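Local coordinates for protein cytochrome c (Pseudomonas aeruginosa, PDB 6RTE) that is the dihydro-heme d1 dehydrogenase NirN of heme d1 biosynthesis, an eight-bladed beta-propeller enzyme that also carries a heme c, at residues 115-127 / 212-224. Residues are numbered along the deposited sequence; the frame is centred on the assembly and turned at random. Where two conformers were deposited one is given.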
loop_
_atom_site.group_PDB
_atom_site.type_symbol
_atom_site.label_atom_id
_atom_site.label_comp_id
_atom_site.label_asym_id
_atom_site.label_seq_id
_atom_site.Cartn_x
_atom_site.Cartn_y
_atom_site.Cartn_z
ATOM N N GLU A 115 -12.964 -22.564 -4.453
ATOM C CA GLU A 115 -12.290 -21.388 -3.937
ATOM C C GLU A 115 -12.171 -21.466 -2.417
ATOM O O GLU A 115 -13.155 -21.776 -1.739
ATOM C CB GLU A 115 -13.060 -20.140 -4.353
ATOM C CG GLU A 115 -12.446 -18.836 -3.915
ATOM C CD GLU A 115 -13.330 -17.661 -4.320
ATOM O OE1 GLU A 115 -14.143 -17.221 -3.495
ATOM O OE2 GLU A 115 -13.232 -17.237 -5.481
ATOM N N PRO A 116 -10.997 -21.193 -1.847
ATOM C CA PRO A 116 -10.862 -21.243 -0.387
ATOM C C PRO A 116 -11.720 -20.179 0.279
ATOM O O PRO A 116 -11.862 -19.063 -0.231
ATOM C CB PRO A 116 -9.367 -20.977 -0.156
ATOM C CG PRO A 116 -8.701 -21.208 -1.465
ATOM C CD PRO A 116 -9.719 -20.887 -2.519
ATOM N N GLN A 117 -12.272 -20.522 1.445
ATOM C CA GLN A 117 -13.124 -19.635 2.220
ATOM C C GLN A 117 -12.361 -19.007 3.397
ATOM O O GLN A 117 -11.355 -19.539 3.878
ATOM C CB GLN A 117 -14.337 -20.396 2.766
ATOM C CG GLN A 117 -15.090 -21.233 1.748
ATOM C CD GLN A 117 -15.863 -20.389 0.773
ATOM O OE1 GLN A 117 -16.835 -19.721 1.143
ATOM N NE2 GLN A 117 -15.429 -20.390 -0.480
ATOM N N TRP A 118 -12.880 -17.878 3.873
ATOM C CA TRP A 118 -12.397 -17.267 5.118
ATOM C C TRP A 118 -13.587 -16.573 5.773
ATOM O O TRP A 118 -13.892 -15.421 5.449
ATOM C CB TRP A 118 -11.250 -16.305 4.878
ATOM C CG TRP A 118 -10.434 -16.103 6.126
ATOM C CD1 TRP A 118 -10.267 -14.946 6.828
ATOM C CD2 TRP A 118 -9.704 -17.108 6.826
ATOM N NE1 TRP A 118 -9.459 -15.171 7.924
ATOM C CE2 TRP A 118 -9.106 -16.492 7.941
ATOM C CE3 TRP A 118 -9.487 -18.474 6.612
ATOM C CZ2 TRP A 118 -8.298 -17.193 8.839
ATOM C CZ3 TRP A 118 -8.690 -19.171 7.505
ATOM C CH2 TRP A 118 -8.115 -18.524 8.615
ATOM N N SER A 119 -14.239 -17.277 6.693
ATOM C CA SER A 119 -15.504 -16.855 7.263
ATOM C C SER A 119 -15.301 -15.911 8.451
ATOM O O SER A 119 -14.194 -15.716 8.947
ATOM C CB SER A 119 -16.296 -18.074 7.720
ATOM O OG SER A 119 -15.681 -18.632 8.878
ATOM N N ALA A 120 -16.415 -15.324 8.907
ATOM C CA ALA A 120 -16.414 -14.603 10.176
ATOM C C ALA A 120 -15.802 -15.445 11.291
ATOM O O ALA A 120 -15.017 -14.939 12.103
ATOM C CB ALA A 120 -17.849 -14.196 10.542
ATOM N N GLU A 121 -16.127 -16.744 11.333
ATOM C CA GLU A 121 -15.608 -17.617 12.382
ATOM C C GLU A 121 -14.094 -17.784 12.277
ATOM O O GLU A 121 -13.389 -17.771 13.296
ATOM C CB GLU A 121 -16.296 -18.983 12.329
ATOM C CG GLU A 121 -17.740 -18.975 12.801
ATOM C CD GLU A 121 -18.671 -18.208 11.856
ATOM O OE1 GLU A 121 -18.545 -18.366 10.612
ATOM O OE2 GLU A 121 -19.508 -17.428 12.361
ATOM N N ASP A 122 -13.581 -17.974 11.059
ATOM C CA ASP A 122 -12.136 -18.006 10.852
ATOM C C ASP A 122 -11.490 -16.705 11.327
ATOM O O ASP A 122 -10.473 -16.721 12.036
ATOM C CB ASP A 122 -11.817 -18.219 9.370
ATOM C CG ASP A 122 -12.230 -19.581 8.852
ATOM O OD1 ASP A 122 -11.941 -20.606 9.524
ATOM O OD2 ASP A 122 -12.806 -19.620 7.735
ATOM N N ILE A 123 -12.059 -15.567 10.928
ATOM C CA ILE A 123 -11.512 -14.274 11.313
ATOM C C ILE A 123 -11.434 -14.154 12.835
ATOM O O ILE A 123 -10.394 -13.784 13.393
ATOM C CB ILE A 123 -12.356 -13.137 10.707
ATOM C CG1 ILE A 123 -12.298 -13.179 9.181
ATOM C CG2 ILE A 123 -11.871 -11.765 11.210
ATOM C CD1 ILE A 123 -13.309 -12.221 8.528
ATOM N N ARG A 124 -12.532 -14.460 13.532
ATOM C CA ARG A 124 -12.530 -14.289 14.984
ATOM C C ARG A 124 -11.544 -15.237 15.651
ATOM O O ARG A 124 -10.892 -14.869 16.637
ATOM C CB ARG A 124 -13.934 -14.502 15.554
ATOM C CG ARG A 124 -14.896 -13.405 15.186
ATOM C CD ARG A 124 -16.185 -13.482 15.986
ATOM N NE ARG A 124 -17.285 -12.895 15.230
ATOM C CZ ARG A 124 -18.154 -13.593 14.496
ATOM N NH1 ARG A 124 -18.080 -14.921 14.422
ATOM N NH2 ARG A 124 -19.102 -12.956 13.838
ATOM N N ALA A 125 -11.424 -16.461 15.134
ATOM C CA ALA A 125 -10.511 -17.424 15.743
ATOM C C ALA A 125 -9.059 -16.972 15.620
ATOM O O ALA A 125 -8.220 -17.353 16.449
ATOM C CB ALA A 125 -10.698 -18.806 15.113
ATOM N N SER A 126 -8.744 -16.147 14.615
ATOM C CA SER A 126 -7.374 -15.703 14.375
ATOM C C SER A 126 -6.949 -14.515 15.238
ATOM O O SER A 126 -5.760 -14.219 15.294
ATOM C CB SER A 126 -7.199 -15.323 12.900
ATOM O OG SER A 126 -7.815 -14.069 12.624
ATOM N N GLN A 127 -7.883 -13.821 15.897
ATOM C CA GLN A 127 -7.526 -12.626 16.652
ATOM C C GLN A 127 -6.592 -12.977 17.810
ATOM O O GLN A 127 -6.842 -13.922 18.563
ATOM C CB GLN A 127 -8.785 -11.929 17.195
ATOM C CG GLN A 127 -8.528 -10.520 17.767
ATOM C CD GLN A 127 -9.620 -10.068 18.728
ATOM O OE1 GLN A 127 -10.452 -10.860 19.158
ATOM N NE2 GLN A 127 -9.605 -8.784 19.079
ATOM N N VAL A 212 3.077 -4.316 19.863
ATOM C CA VAL A 212 1.949 -4.848 19.124
ATOM C C VAL A 212 0.762 -4.969 20.070
ATOM O O VAL A 212 0.858 -5.595 21.130
ATOM C CB VAL A 212 2.300 -6.213 18.499
ATOM C CG1 VAL A 212 1.094 -6.810 17.817
ATOM C CG2 VAL A 212 3.464 -6.088 17.516
ATOM N N VAL A 213 -0.361 -4.370 19.683
ATOM C CA VAL A 213 -1.586 -4.405 20.484
ATOM C C VAL A 213 -2.430 -5.624 20.129
ATOM O O VAL A 213 -2.887 -6.366 21.008
ATOM C CB VAL A 213 -2.386 -3.103 20.259
ATOM C CG1 VAL A 213 -3.794 -3.212 20.859
ATOM C CG2 VAL A 213 -1.627 -1.905 20.832
ATOM N N ALA A 214 -2.664 -5.825 18.838
ATOM C CA ALA A 214 -3.521 -6.904 18.383
ATOM C C ALA A 214 -3.169 -7.249 16.944
ATOM O O ALA A 214 -2.565 -6.449 16.220
ATOM C CB ALA A 214 -5.002 -6.518 18.490
ATOM N N GLU A 215 -3.571 -8.453 16.539
ATOM C CA GLU A 215 -3.500 -8.871 15.153
ATOM C C GLU A 215 -4.706 -9.752 14.850
ATOM O O GLU A 215 -5.228 -10.450 15.725
ATOM C CB GLU A 215 -2.223 -9.657 14.830
ATOM C CG GLU A 215 -0.923 -8.913 15.135
ATOM C CD GLU A 215 0.285 -9.658 14.583
ATOM O OE1 GLU A 215 0.759 -10.599 15.262
ATOM O OE2 GLU A 215 0.730 -9.322 13.457
ATOM N N VAL A 216 -5.136 -9.721 13.595
ATOM C CA VAL A 216 -6.248 -10.539 13.140
ATOM C C VAL A 216 -5.984 -10.845 11.674
ATOM O O VAL A 216 -5.313 -10.083 10.973
ATOM C CB VAL A 216 -7.609 -9.841 13.386
ATOM C CG1 VAL A 216 -7.879 -8.709 12.394
ATOM C CG2 VAL A 216 -8.760 -10.850 13.384
ATOM N N ARG A 217 -6.455 -12.002 11.231
ATOM C CA ARG A 217 -6.384 -12.359 9.820
ATOM C C ARG A 217 -7.745 -12.074 9.206
ATOM O O ARG A 217 -8.710 -12.812 9.442
ATOM C CB ARG A 217 -5.985 -13.810 9.599
ATOM C CG ARG A 217 -5.690 -14.064 8.110
ATOM C CD ARG A 217 -5.233 -15.500 7.807
ATOM N NE ARG A 217 -4.670 -15.529 6.468
ATOM C CZ ARG A 217 -4.218 -16.615 5.856
ATOM N NH1 ARG A 217 -4.273 -17.788 6.455
ATOM N NH2 ARG A 217 -3.713 -16.505 4.635
ATOM N N ALA A 218 -7.811 -11.024 8.408
ATOM C CA ALA A 218 -9.068 -10.573 7.829
ATOM C C ALA A 218 -9.419 -11.262 6.518
ATOM O O ALA A 218 -10.594 -11.265 6.134
ATOM C CB ALA A 218 -9.000 -9.058 7.607
ATOM N N GLY A 219 -8.442 -11.825 5.825
ATOM C CA GLY A 219 -8.693 -12.486 4.556
ATOM C C GLY A 219 -7.541 -13.396 4.200
ATOM O O GLY A 219 -6.656 -13.651 5.015
ATOM N N LEU A 220 -7.568 -13.897 2.957
ATOM C CA LEU A 220 -6.502 -14.761 2.458
ATOM C C LEU A 220 -5.566 -14.050 1.494
ATOM O O LEU A 220 -4.399 -14.429 1.387
ATOM C CB LEU A 220 -7.107 -15.985 1.745
ATOM C CG LEU A 220 -7.990 -16.875 2.618
ATOM C CD1 LEU A 220 -8.591 -18.020 1.788
ATOM C CD2 LEU A 220 -7.196 -17.435 3.773
ATOM N N ASN A 221 -6.067 -13.055 0.769
ATOM C CA ASN A 221 -5.245 -12.189 -0.071
ATOM C C ASN A 221 -5.845 -10.794 0.043
ATOM O O ASN A 221 -6.991 -10.562 -0.376
ATOM C CB ASN A 221 -5.199 -12.662 -1.517
ATOM C CG ASN A 221 -4.187 -11.896 -2.349
ATOM O OD1 ASN A 221 -4.548 -11.036 -3.146
ATOM N ND2 ASN A 221 -2.917 -12.204 -2.163
ATOM N N THR A 222 -5.081 -9.876 0.623
ATOM C CA THR A 222 -5.574 -8.563 1.017
ATOM C C THR A 222 -4.901 -7.486 0.175
ATOM O O THR A 222 -3.733 -7.616 -0.195
ATOM C CB THR A 222 -5.306 -8.321 2.504
ATOM O OG1 THR A 222 -6.128 -9.210 3.265
ATOM C CG2 THR A 222 -5.619 -6.875 2.911
ATOM N N ARG A 223 -5.655 -6.438 -0.147
ATOM C CA ARG A 223 -5.152 -5.328 -0.950
ATOM C C ARG A 223 -4.665 -4.167 -0.086
ATOM O O ARG A 223 -3.496 -3.782 -0.161
ATOM C CB ARG A 223 -6.234 -4.857 -1.932
ATOM C CG ARG A 223 -6.514 -5.850 -3.056
ATOM C CD ARG A 223 -5.445 -5.797 -4.151
ATOM N NE ARG A 223 -5.687 -4.670 -5.050
ATOM C CZ ARG A 223 -5.072 -4.486 -6.213
ATOM N NH1 ARG A 223 -4.151 -5.344 -6.632
ATOM N NH2 ARG A 223 -5.382 -3.436 -6.955
ATOM N N ASN A 224 -5.533 -3.587 0.729
ATOM C CA ASN A 224 -5.105 -2.522 1.627
ATOM C C ASN A 224 -6.175 -2.336 2.694
ATOM O O ASN A 224 -7.176 -3.064 2.745
ATOM C CB ASN A 224 -4.809 -1.215 0.862
ATOM C CG ASN A 224 -6.065 -0.448 0.476
ATOM O OD1 ASN A 224 -7.080 -1.023 0.102
ATOM N ND2 ASN A 224 -5.996 0.877 0.581
HETATM O O HOH W 1 -12.571 -12.844 4.772
#
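W118 and S126 each bond to the backbone of R217, one to its carbonyl and one to its amide. The indole NE1 of W118 donates to R217 O at 2.9 Å, nearly in the ring plane but from above the carbonyl plane. With chi1 at -158° the W118 side chain swings away from its own backbone N, and the ring lies against 217-220. R217 crosses the ring at about a right angle, with its CD 3.7 Å from W118 CZ2. L220 CD2 approaches obliquely, 3.8 Å from CE3 of W118. G219 O lies over one face of the ring and D122 CB over the opposite one.

Further along, R217 N donates to S126 OG at 2.8 Å, in a bond close to straight. S126 OG in turn donates to I123 O, so this hydroxyl links I123 to the strand edge. V216 CG2 packs against the hydroxyl, 3.4 Å from I123 O. One water bridges W118 O and A218 O.

The side of P116 and Q117 is looser. P116 CB meets L220 CD1 at 3.6 Å, while the side chain of Q117 is exposed and starts away from 212-224. A capping box of S119 and D122 closes the helix start.

Helix 120-126 runs roughly antiparallel to strand 212-217, over the step from one propeller blade to the next. I123 also packs on V245 and V257 of the following blade. The guanidinium of R217 bonds to D199 O and to L56 O. Beyond the helix, the chain joins the strand edge through the backbone bond of E215 with V128.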